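Local coordinates for cycloalternan-forming enzyme (Listeria monocytogenes serovar 1/2a, PDB 5F7U), which belongs to glycoside hydrolase family 31, joining a TIM barrel to several beta domains, among them a family 6 carbohydrate-binding module, at residues E1000-T1005 / D1049-I1054; Y989-Y995 / F1056-K1062; F858-S864 / V932-H938. The protein carries 1 engineered substitution. One frame throughout, in Å; residues are numbered along the deposited sequence.

Contact 1 of 3, residues E1000-T1005 / D1049-I1054. With GLC (alpha-D-glucopyranose), chain D.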
loop_
_atom_site.group_PDB
_atom_site.type_symbol
_atom_site.label_atom_id
_atom_site.label_comp_id
_atom_site.label_asym_id
_atom_site.label_seq_id
_atom_site.Cartn_x
_atom_site.Cartn_y
_atom_site.Cartn_z
ATOM N N GLU A 1000 -27.196 36.136 -38.063
ATOM C CA GLU A 1000 -26.297 36.988 -38.863
ATOM C C GLU A 1000 -24.826 36.593 -38.676
ATOM O O GLU A 1000 -24.485 35.935 -37.686
ATOM C CB GLU A 1000 -26.485 38.459 -38.462
ATOM C CG GLU A 1000 -26.271 38.699 -36.966
ATOM C CD GLU A 1000 -26.542 40.118 -36.510
ATOM O OE1 GLU A 1000 -26.842 40.288 -35.308
ATOM O OE2 GLU A 1000 -26.456 41.058 -37.330
ATOM N N ASP A 1001 -23.972 37.020 -39.618
ATOM C CA ASP A 1001 -22.505 36.871 -39.505
ATOM C C ASP A 1001 -22.008 37.371 -38.160
ATOM O O ASP A 1001 -22.450 38.412 -37.664
ATOM C CB ASP A 1001 -21.772 37.664 -40.601
ATOM C CG ASP A 1001 -21.957 37.082 -41.988
ATOM O OD1 ASP A 1001 -22.582 36.013 -42.139
ATOM O OD2 ASP A 1001 -21.473 37.717 -42.952
ATOM N N ALA A 1002 -21.083 36.626 -37.573
ATOM C CA ALA A 1002 -20.516 37.009 -36.295
ATOM C C ALA A 1002 -19.006 37.122 -36.399
ATOM O O ALA A 1002 -18.396 36.584 -37.339
ATOM C CB ALA A 1002 -20.891 35.988 -35.237
ATOM N N THR A 1003 -18.414 37.844 -35.450
ATOM C CA THR A 1003 -16.956 37.811 -35.244
ATOM C C THR A 1003 -16.629 37.627 -33.769
ATOM O O THR A 1003 -17.366 38.095 -32.888
ATOM C CB THR A 1003 -16.207 39.076 -35.750
ATOM O OG1 THR A 1003 -16.596 40.207 -34.970
ATOM C CG2 THR A 1003 -16.478 39.369 -37.230
ATOM N N ARG A 1004 -15.524 36.927 -33.517
ATOM C CA ARG A 1004 -14.948 36.801 -32.171
ATOM C C ARG A 1004 -13.443 37.028 -32.229
ATOM O O ARG A 1004 -12.816 36.893 -33.280
ATOM C CB ARG A 1004 -15.251 35.435 -31.544
ATOM C CG ARG A 1004 -16.721 35.162 -31.244
ATOM C CD ARG A 1004 -17.268 36.037 -30.122
ATOM N NE ARG A 1004 -18.659 35.698 -29.816
ATOM C CZ ARG A 1004 -19.720 36.098 -30.521
ATOM N NH1 ARG A 1004 -20.937 35.731 -30.132
ATOM N NH2 ARG A 1004 -19.584 36.866 -31.605
ATOM N N THR A 1005 -12.872 37.388 -31.086
ATOM C CA THR A 1005 -11.449 37.647 -30.992
ATOM C C THR A 1005 -10.845 36.459 -30.262
ATOM O O THR A 1005 -11.422 35.963 -29.283
ATOM C CB THR A 1005 -11.198 38.978 -30.255
ATOM O OG1 THR A 1005 -11.769 40.046 -31.018
ATOM C CG2 THR A 1005 -9.722 39.251 -30.089
ATOM N N ASP A 1049 -15.066 45.538 -30.951
ATOM C CA ASP A 1049 -15.190 45.418 -32.406
ATOM C C ASP A 1049 -15.718 44.043 -32.870
ATOM O O ASP A 1049 -15.569 43.676 -34.038
ATOM C CB ASP A 1049 -13.870 45.810 -33.106
ATOM C CG ASP A 1049 -12.702 44.884 -32.772
ATOM O OD1 ASP A 1049 -12.780 44.046 -31.837
ATOM O OD2 ASP A 1049 -11.671 45.000 -33.468
ATOM N N ASP A 1050 -16.320 43.288 -31.951
ATOM C CA ASP A 1050 -16.968 42.036 -32.299
ATOM C C ASP A 1050 -18.476 42.200 -32.424
ATOM O O ASP A 1050 -19.048 43.201 -31.972
ATOM C CB ASP A 1050 -16.591 40.928 -31.307
ATOM C CG ASP A 1050 -15.192 40.409 -31.530
ATOM O OD1 ASP A 1050 -14.820 40.179 -32.700
ATOM O OD2 ASP A 1050 -14.469 40.216 -30.532
ATOM N N THR A 1051 -19.113 41.221 -33.051
ATOM C CA THR A 1051 -20.530 41.336 -33.355
ATOM C C THR A 1051 -21.286 40.004 -33.315
ATOM O O THR A 1051 -20.712 38.941 -33.585
ATOM C CB THR A 1051 -20.770 42.152 -34.664
ATOM O OG1 THR A 1051 -22.125 42.606 -34.702
ATOM C CG2 THR A 1051 -20.471 41.349 -35.914
ATOM N N ALA A 1052 -22.562 40.094 -32.924
ATOM C CA ALA A 1052 -23.569 39.035 -33.068
ATOM C C ALA A 1052 -23.439 37.869 -32.103
ATOM O O ALA A 1052 -22.348 37.550 -31.621
ATOM C CB ALA A 1052 -23.657 38.537 -34.508
ATOM N N GLY A 1053 -24.581 37.246 -31.818
ATOM C CA GLY A 1053 -24.624 36.068 -30.969
ATOM C C GLY A 1053 -24.276 34.815 -31.738
ATOM O O GLY A 1053 -24.585 34.699 -32.931
ATOM N N ILE A 1054 -23.615 33.887 -31.041
ATOM C CA ILE A 1054 -23.312 32.560 -31.569
ATOM C C ILE A 1054 -23.598 31.524 -30.486
ATOM O O ILE A 1054 -23.645 31.858 -29.300
ATOM C CB ILE A 1054 -21.831 32.404 -32.047
ATOM C CG1 ILE A 1054 -20.828 32.352 -30.873
ATOM C CG2 ILE A 1054 -21.453 33.488 -33.037
ATOM C CD1 ILE A 1054 -19.417 31.930 -31.268
HETATM C C1 GLC D . -28.349 36.667 -29.310
HETATM C C2 GLC D . -29.093 37.941 -28.891
HETATM C C3 GLC D . -30.160 38.316 -29.935
HETATM C C4 GLC D . -29.564 38.396 -31.349
HETATM C C5 GLC D . -28.710 37.159 -31.681
HETATM C C6 GLC D . -27.898 37.313 -32.965
HETATM O O2 GLC D . -29.664 37.749 -27.594
HETATM O O3 GLC D . -30.779 39.560 -29.582
HETATM O O4 GLC D . -30.608 38.526 -32.322
HETATM O O5 GLC D . -27.788 36.873 -30.612
HETATM O O6 GLC D . -26.947 38.373 -32.832
HETATM O O HOH W 1 -26.104 35.069 -35.339
HETATM O O HOH W 2 -17.303 42.491 -36.061
#
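The guanidinium of Arg1004 has Ile1054 over one face, with CG1 of Ile1054 3.5 Å from NH1, and the carbonyl oxygens of Thr1051 and Ala1052 along its edge. NH1 and NH2 both close on Ala1052 O, NH1 at 2.7 Å and in the carbonyl plane, NH2 from slightly out of it. NH2 also donates to Thr1003 O on its own strand, 2.8 Å away, and weakly to Thr1051 O, so the rotation of the group is fixed by several carbonyls. A bend at chi2 (-68°) turns the arginine back to the loop although its CB starts off away from it. On the Ile1054 side, Ala1002 CB presses on Ile1054 CG2 at 3.4 Å, a tight carbon contact. The second flat group, the Asp1050 carboxylate, is held by two hydroxyls: Thr1003 OG1 donates to the anti lone pair of OD1 at 2.9 Å, and Thr1005 OG1 meets OD2 on the syn side at 2.7 Å. Gln1014 and Glu1047 N add bonds to OD1 and OD2, so this buried carboxylate is well satisfied. At the sugar end of this family 6 module, Gly1053 N donates almost straight (175°) to O6 of a bound alpha-D-glucopyranose, 2.8 Å away, while that O6 donates to Glu1000 OE1; Ala1052 CB lies against the extended Glu1000 chain. Phe969 makes a cation-pi contact with Arg1004. Strand 1002-1008 runs between strands 1011-1017 and 1039-1045, and the loop 1049-1054 crosses beside it on the way from strand 1039-1045 to strand 1054-1062 of the other sheet.

Contact 2 of 3, residues Y989-Y995 / F1056-K1062. With MG (magnesium ion), chain G.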
loop_
_atom_site.group_PDB
_atom_site.type_symbol
_atom_site.label_atom_id
_atom_site.label_comp_id
_atom_site.label_asym_id
_atom_site.label_seq_id
_atom_site.Cartn_x
_atom_site.Cartn_y
_atom_site.Cartn_z
ATOM N N TYR A 989 -0.991 24.767 -36.596
ATOM C CA TYR A 989 -2.118 23.831 -36.661
ATOM C C TYR A 989 -3.326 24.553 -37.225
ATOM O O TYR A 989 -3.312 25.792 -37.368
ATOM C CB TYR A 989 -2.468 23.289 -35.262
ATOM C CG TYR A 989 -1.418 22.352 -34.717
ATOM C CD1 TYR A 989 -1.465 20.981 -35.004
ATOM C CD2 TYR A 989 -0.388 22.828 -33.880
ATOM C CE1 TYR A 989 -0.506 20.115 -34.499
ATOM C CE2 TYR A 989 0.582 21.971 -33.377
ATOM C CZ TYR A 989 0.520 20.617 -33.699
ATOM O OH TYR A 989 1.463 19.726 -33.232
ATOM N N THR A 990 -4.337 23.774 -37.593
ATOM C CA THR A 990 -5.650 24.322 -37.900
ATOM C C THR A 990 -6.565 24.110 -36.713
ATOM O O THR A 990 -6.728 22.982 -36.238
ATOM C CB THR A 990 -6.259 23.653 -39.134
ATOM O OG1 THR A 990 -5.347 23.776 -40.228
ATOM C CG2 THR A 990 -7.574 24.316 -39.495
ATOM N N MET A 991 -7.155 25.194 -36.222
ATOM C CA MET A 991 -8.187 25.088 -35.195
ATOM C C MET A 991 -9.577 25.177 -35.842
ATOM O O MET A 991 -9.926 26.213 -36.428
ATOM C CB MET A 991 -7.978 26.183 -34.143
ATOM C CG MET A 991 -9.050 26.197 -33.056
ATOM S SD MET A 991 -8.728 27.398 -31.751
ATOM C CE MET A 991 -8.874 28.960 -32.640
ATOM N N GLU A 992 -10.341 24.079 -35.790
ATOM C CA GLU A 992 -11.740 24.079 -36.213
ATOM C C GLU A 992 -12.583 24.677 -35.102
ATOM O O GLU A 992 -12.448 24.281 -33.953
ATOM C CB GLU A 992 -12.258 22.659 -36.446
ATOM C CG GLU A 992 -11.664 21.924 -37.635
ATOM C CD GLU A 992 -12.364 20.593 -37.890
ATOM O OE1 GLU A 992 -13.122 20.111 -37.017
ATOM O OE2 GLU A 992 -12.173 20.012 -38.969
ATOM N N VAL A 993 -13.425 25.637 -35.454
ATOM C CA VAL A 993 -14.358 26.258 -34.503
ATOM C C VAL A 993 -15.770 25.891 -34.963
ATOM O O VAL A 993 -16.204 26.328 -36.040
ATOM C CB VAL A 993 -14.173 27.805 -34.432
ATOM C CG1 VAL A 993 -15.229 28.428 -33.495
ATOM C CG2 VAL A 993 -12.756 28.164 -33.963
ATOM N N ARG A 994 -16.474 25.091 -34.159
ATOM C CA ARG A 994 -17.831 24.654 -34.478
ATOM C C ARG A 994 -18.848 25.466 -33.694
ATOM O O ARG A 994 -18.806 25.527 -32.471
ATOM C CB ARG A 994 -18.019 23.143 -34.247
ATOM C CG ARG A 994 -19.353 22.615 -34.773
ATOM C CD ARG A 994 -19.377 21.105 -34.847
ATOM N NE ARG A 994 -20.531 20.586 -35.600
ATOM C CZ ARG A 994 -21.590 19.978 -35.062
ATOM N NH1 ARG A 994 -21.691 19.800 -33.743
ATOM N NH2 ARG A 994 -22.561 19.534 -35.858
ATOM N N TYR A 995 -19.785 26.067 -34.425
ATOM C CA TYR A 995 -20.656 27.084 -33.853
ATOM C C TYR A 995 -21.961 27.131 -34.640
ATOM O O TYR A 995 -22.056 26.596 -35.754
ATOM C CB TYR A 995 -19.979 28.470 -33.943
ATOM C CG TYR A 995 -19.952 28.963 -35.377
ATOM C CD1 TYR A 995 -19.031 28.441 -36.293
ATOM C CD2 TYR A 995 -20.899 29.882 -35.833
ATOM C CE1 TYR A 995 -19.033 28.845 -37.622
ATOM C CE2 TYR A 995 -20.911 30.294 -37.155
ATOM C CZ TYR A 995 -19.974 29.774 -38.035
ATOM O OH TYR A 995 -20.013 30.186 -39.339
ATOM N N PHE A 1056 -21.601 28.190 -29.279
ATOM C CA PHE A 1056 -20.213 27.742 -29.471
ATOM C C PHE A 1056 -20.086 26.304 -28.954
ATOM O O PHE A 1056 -20.145 26.061 -27.754
ATOM C CB PHE A 1056 -19.301 28.752 -28.754
ATOM C CG PHE A 1056 -17.806 28.525 -28.919
ATOM C CD1 PHE A 1056 -17.263 27.660 -29.881
ATOM C CD2 PHE A 1056 -16.931 29.254 -28.108
ATOM C CE1 PHE A 1056 -15.869 27.505 -29.991
ATOM C CE2 PHE A 1056 -15.552 29.106 -28.211
ATOM C CZ PHE A 1056 -15.014 28.242 -29.165
ATOM N N ASP A 1057 -19.953 25.354 -29.879
ATOM C CA ASP A 1057 -19.961 23.928 -29.535
ATOM C C ASP A 1057 -18.622 23.410 -28.984
ATOM O O ASP A 1057 -18.556 22.858 -27.886
ATOM C CB ASP A 1057 -20.375 23.081 -30.746
ATOM C CG ASP A 1057 -20.569 21.606 -30.394
ATOM O OD1 ASP A 1057 -20.673 21.249 -29.183
ATOM O OD2 ASP A 1057 -20.609 20.809 -31.348
ATOM N N HIS A 1058 -17.572 23.569 -29.772
ATOM C CA HIS A 1058 -16.266 22.965 -29.476
ATOM C C HIS A 1058 -15.204 23.524 -30.401
ATOM O O HIS A 1058 -15.529 24.193 -31.377
ATOM C CB HIS A 1058 -16.311 21.418 -29.607
ATOM C CG HIS A 1058 -16.427 20.890 -31.017
ATOM N ND1 HIS A 1058 -17.274 19.851 -31.344
ATOM C CD2 HIS A 1058 -15.768 21.200 -32.159
ATOM C CE1 HIS A 1058 -17.139 19.551 -32.625
ATOM N NE2 HIS A 1058 -16.234 20.359 -33.146
ATOM N N VAL A 1059 -13.945 23.230 -30.074
ATOM C CA VAL A 1059 -12.842 23.374 -31.028
ATOM C C VAL A 1059 -12.148 22.031 -31.259
ATOM O O VAL A 1059 -12.094 21.182 -30.357
ATOM C CB VAL A 1059 -11.821 24.490 -30.648
ATOM C CG1 VAL A 1059 -12.506 25.858 -30.538
ATOM C CG2 VAL A 1059 -11.080 24.159 -29.366
ATOM N N VAL A 1060 -11.641 21.839 -32.480
ATOM C CA VAL A 1060 -10.830 20.673 -32.833
ATOM C C VAL A 1060 -9.484 21.187 -33.326
ATOM O O VAL A 1060 -9.441 22.150 -34.110
ATOM C CB VAL A 1060 -11.542 19.768 -33.882
ATOM C CG1 VAL A 1060 -10.584 18.746 -34.487
ATOM C CG2 VAL A 1060 -12.711 19.040 -33.222
ATOM N N ILE A 1061 -8.393 20.566 -32.866
ATOM C CA ILE A 1061 -7.059 20.894 -33.368
ATOM C C ILE A 1061 -6.656 19.815 -34.365
ATOM O O ILE A 1061 -6.699 18.620 -34.042
ATOM C CB ILE A 1061 -5.995 20.998 -32.230
ATOM C CG1 ILE A 1061 -6.438 21.973 -31.112
ATOM C CG2 ILE A 1061 -4.614 21.367 -32.799
ATOM C CD1 ILE A 1061 -6.713 23.417 -31.531
ATOM N N LYS A 1062 -6.302 20.236 -35.584
ATOM C CA LYS A 1062 -5.858 19.297 -36.596
ATOM C C LYS A 1062 -4.655 19.851 -37.334
ATOM O O LYS A 1062 -4.241 20.990 -37.104
ATOM C CB LYS A 1062 -7.000 18.925 -37.562
ATOM C CG LYS A 1062 -7.606 20.080 -38.338
ATOM C CD LYS A 1062 -8.733 19.607 -39.256
ATOM C CE LYS A 1062 -9.168 20.724 -40.186
ATOM N NZ LYS A 1062 -10.356 20.318 -40.994
HETATM MG MG MG G . -20.144 20.907 -27.063
HETATM O O HOH W 3 -15.459 20.799 -35.693
#
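A classic beta bulge, with Asp1057 and His1058 both facing Arg994, shifts the register of the antiparallel strands 989-995 and 1056-1062 beside a magnesium site. Arg994 N donates to His1058 O, and Asp1057 N to Arg994 O at 2.8 Å. Asp1057 then divides its carboxylate: OD1 binds the magnesium ion at 2.2 Å, while OD2 takes a salt bridge from Arg994 NH1, 2.8 Å away and near the guanidinium plane. The arginine reaches it by running out extended from CG, which is anti to the backbone N (chi1 -171°), and on the way its CB rests over one face of the His1058 ring, 3.8 Å from the centroid. Farther along the sheet face that carries Arg994 and His1058, Lys1062 NZ makes a salt bridge to Glu992 OE2 at 2.7 Å, on the anti lone pair; Glu1030 is a second partner of the lysine. A water joins Glu992 OE1 to NE2 of His1058; ND1 of the same ring is hydrogen-bonded to Thr961 OG1. On the reverse face, Met991 CG packs on Ile1061 CD1 at 3.9 Å, and Val993 CG1 on Phe1056 CE1. Glu942, Glu944, Thr961 and Gly964 complete the metal site, consistent with the metal-bearing beta-sandwich fold of family 6 modules.

Contact 3 of 3, residues F858-S864 / V932-H938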
loop_
_atom_site.group_PDB
_atom_site.type_symbol
_atom_site.label_atom_id
_atom_site.label_comp_id
_atom_site.label_asym_id
_atom_site.label_seq_id
_atom_site.Cartn_x
_atom_site.Cartn_y
_atom_site.Cartn_z
ATOM N N PHE A 858 -2.952 11.126 -36.132
ATOM C CA PHE A 858 -3.905 12.221 -36.391
ATOM C C PHE A 858 -3.431 13.197 -37.472
ATOM O O PHE A 858 -4.239 13.758 -38.222
ATOM C CB PHE A 858 -4.208 13.001 -35.099
ATOM C CG PHE A 858 -5.056 12.255 -34.106
ATOM C CD1 PHE A 858 -6.168 11.512 -34.510
ATOM C CD2 PHE A 858 -4.766 12.347 -32.734
ATOM C CE1 PHE A 858 -6.950 10.835 -33.577
ATOM C CE2 PHE A 858 -5.544 11.680 -31.799
ATOM C CZ PHE A 858 -6.648 10.930 -32.222
ATOM N N ALA A 859 -2.117 13.369 -37.578
ATOM C CA ALA A 859 -1.525 14.230 -38.590
ATOM C C ALA A 859 -1.938 13.786 -40.000
ATOM O O ALA A 859 -2.028 14.614 -40.915
ATOM C CB ALA A 859 -0.018 14.242 -38.443
ATOM N N ASN A 860 -2.213 12.487 -40.151
ATOM C CA ASN A 860 -2.758 11.924 -41.393
ATOM C C ASN A 860 -4.197 11.403 -41.228
ATOM O O ASN A 860 -4.676 10.578 -42.013
ATOM C CB ASN A 860 -1.806 10.856 -41.926
ATOM C CG ASN A 860 -0.478 11.440 -42.357
ATOM O OD1 ASN A 860 -0.380 12.062 -43.416
ATOM N ND2 ASN A 860 0.551 11.255 -41.533
ATOM N N GLU A 861 -4.864 11.919 -40.191
ATOM C CA GLU A 861 -6.250 11.604 -39.833
ATOM C C GLU A 861 -6.533 10.108 -39.676
ATOM O O GLU A 861 -7.542 9.608 -40.154
ATOM C CB GLU A 861 -7.262 12.319 -40.746
ATOM C CG GLU A 861 -7.236 13.844 -40.597
ATOM C CD GLU A 861 -8.384 14.572 -41.285
ATOM O OE1 GLU A 861 -8.589 15.779 -40.976
ATOM O OE2 GLU A 861 -9.065 13.966 -42.146
ATOM N N LYS A 862 -5.641 9.419 -38.967
ATOM C CA LYS A 862 -5.692 7.963 -38.829
ATOM C C LYS A 862 -5.332 7.525 -37.416
ATOM O O LYS A 862 -4.502 8.136 -36.772
ATOM C CB LYS A 862 -4.705 7.353 -39.821
ATOM C CG LYS A 862 -4.749 5.843 -39.934
ATOM C CD LYS A 862 -3.803 5.373 -41.038
ATOM C CE LYS A 862 -4.276 5.842 -42.402
ATOM N NZ LYS A 862 -3.378 5.378 -43.505
ATOM N N VAL A 863 -6.016 6.493 -36.931
ATOM C CA VAL A 863 -5.602 5.774 -35.729
ATOM C C VAL A 863 -5.669 4.309 -36.128
ATOM O O VAL A 863 -6.675 3.859 -36.674
ATOM C CB VAL A 863 -6.510 6.061 -34.510
ATOM C CG1 VAL A 863 -6.145 5.167 -33.323
ATOM C CG2 VAL A 863 -6.364 7.511 -34.062
ATOM N N SER A 864 -4.596 3.577 -35.863
ATOM C CA SER A 864 -4.572 2.151 -36.168
ATOM C C SER A 864 -4.491 1.352 -34.884
ATOM O O SER A 864 -3.775 1.727 -33.958
ATOM C CB SER A 864 -3.406 1.822 -37.095
ATOM O OG SER A 864 -3.489 2.611 -38.272
ATOM N N VAL A 932 -8.335 0.088 -38.634
ATOM C CA VAL A 932 -7.937 1.464 -38.969
ATOM C C VAL A 932 -9.154 2.379 -38.919
ATOM O O VAL A 932 -10.183 2.091 -39.560
ATOM C CB VAL A 932 -7.233 1.563 -40.346
ATOM C CG1 VAL A 932 -6.806 2.991 -40.623
ATOM C CG2 VAL A 932 -6.016 0.648 -40.406
ATOM N N LEU A 933 -9.034 3.470 -38.162
ATOM C CA LEU A 933 -10.027 4.543 -38.165
ATOM C C LEU A 933 -9.525 5.634 -39.100
ATOM O O LEU A 933 -8.422 6.165 -38.904
ATOM C CB LEU A 933 -10.230 5.124 -36.752
ATOM C CG LEU A 933 -10.973 4.316 -35.687
ATOM C CD1 LEU A 933 -10.227 3.049 -35.276
ATOM C CD2 LEU A 933 -11.139 5.193 -34.451
ATOM N N ASN A 934 -10.328 5.956 -40.111
ATOM C CA ASN A 934 -9.966 6.989 -41.103
ATOM C C ASN A 934 -10.724 8.281 -40.908
ATOM O O ASN A 934 -11.868 8.278 -40.460
ATOM C CB ASN A 934 -10.230 6.496 -42.521
ATOM C CG ASN A 934 -9.391 5.290 -42.882
ATOM O OD1 ASN A 934 -9.926 4.195 -43.126
ATOM N ND2 ASN A 934 -8.080 5.469 -42.916
ATOM N N GLY A 935 -10.084 9.386 -41.264
ATOM C CA GLY A 935 -10.716 10.695 -41.183
ATOM C C GLY A 935 -10.916 11.218 -39.774
ATOM O O GLY A 935 -11.775 12.073 -39.557
ATOM N N VAL A 936 -10.124 10.722 -38.826
ATOM C CA VAL A 936 -10.266 11.108 -37.403
ATOM C C VAL A 936 -9.233 12.133 -36.966
ATOM O O VAL A 936 -8.091 12.099 -37.404
ATOM C CB VAL A 936 -10.145 9.901 -36.450
ATOM C CG1 VAL A 936 -11.338 8.972 -36.625
ATOM C CG2 VAL A 936 -8.826 9.153 -36.669
ATOM N N ASN A 937 -9.653 13.034 -36.086
ATOM C CA ASN A 937 -8.736 13.930 -35.402
ATOM C C ASN A 937 -8.785 13.738 -33.908
ATOM O O ASN A 937 -9.639 13.002 -33.409
ATOM C CB ASN A 937 -9.037 15.370 -35.779
ATOM C CG ASN A 937 -8.522 15.689 -37.152
ATOM O OD1 ASN A 937 -7.310 15.666 -37.387
ATOM N ND2 ASN A 937 -9.420 15.987 -38.059
ATOM N N HIS A 938 -7.837 14.357 -33.206
ATOM C CA HIS A 938 -7.894 14.423 -31.740
ATOM C C HIS A 938 -9.298 14.862 -31.328
ATOM O O HIS A 938 -9.906 15.710 -31.991
ATOM C CB HIS A 938 -6.836 15.388 -31.195
ATOM C CG HIS A 938 -6.762 15.410 -29.697
ATOM N ND1 HIS A 938 -7.720 16.018 -28.912
ATOM C CD2 HIS A 938 -5.838 14.910 -28.845
ATOM C CE1 HIS A 938 -7.387 15.888 -27.638
ATOM N NE2 HIS A 938 -6.250 15.226 -27.571
HETATM O O HOH W 4 -4.965 16.340 -38.667
HETATM O O HOH W 5 -7.473 8.811 -42.998
HETATM O O HOH W 6 -12.358 14.218 -41.338
HETATM O O HOH W 7 -6.288 4.156 -44.445
#
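Glu861, which with Lys862 forms a G1 beta bulge facing Asp857, joins the turn at residues 858-861 to the chain leaving strand 929-934. Its carbonyl oxygen accepts from Val936 N at 3.1 Å, the donor standing above the carbonyl plane, and weakly from Gly935 N. The glutamate chain, extended beyond CG, carries OE1 to Asn937 ND2 at 3.0 Å; the amide arrives from above the carboxylate plane, with the two planes 81° apart. Water 4 bridges Asn937 OD1 and Phe858 O, tying the amide's other end to the turn. The Phe858 ring lies flat against the backbone: His938 N sits over its centre, 3.4 Å above the plane, and Asn937 C over the same face nearer the rim. Val936 CG2 meets the ring at its edge and touches Val863 CG2 at 3.9 Å, the two side chains crossing at about a right angle. Val936 O, buried without a hydrogen-bond partner, has Glu861 CA 3.1 Å away in a CA-H...O contact. Val863 and Leu933 form the hydrogen-bonded pair of the strands, while Lys862 CG lies on Val932 CG1. Strand 862-867 sits between strands 848-857 and 929-934, the latter flanked on its far side by strand 885-888.

Overall arrangement
From the N terminus, contact 3 comes first: residues 858-864 meet 932-938 and close a loop of 67 residues before the other two contacts open. The chain then lays down strand 987-996, opening contact 2, and strand 1002-1008, opening contact 1. Contact 1 closes first, at 1049-1054, and is nested inside the loop that contact 2 completes at 1056-1062. Contact 2 pairs strands of one sheet of the family 6 module, while contact 1 fastens the loop leading into it to the other sheet. Contacts 2 and 3 touch where Lys1062 CB lies 3.3 Å from Asn937 OD1, joining the module to the preceding beta sheet; contact 1 stays about 19 Å from contact 3 between nearest atoms.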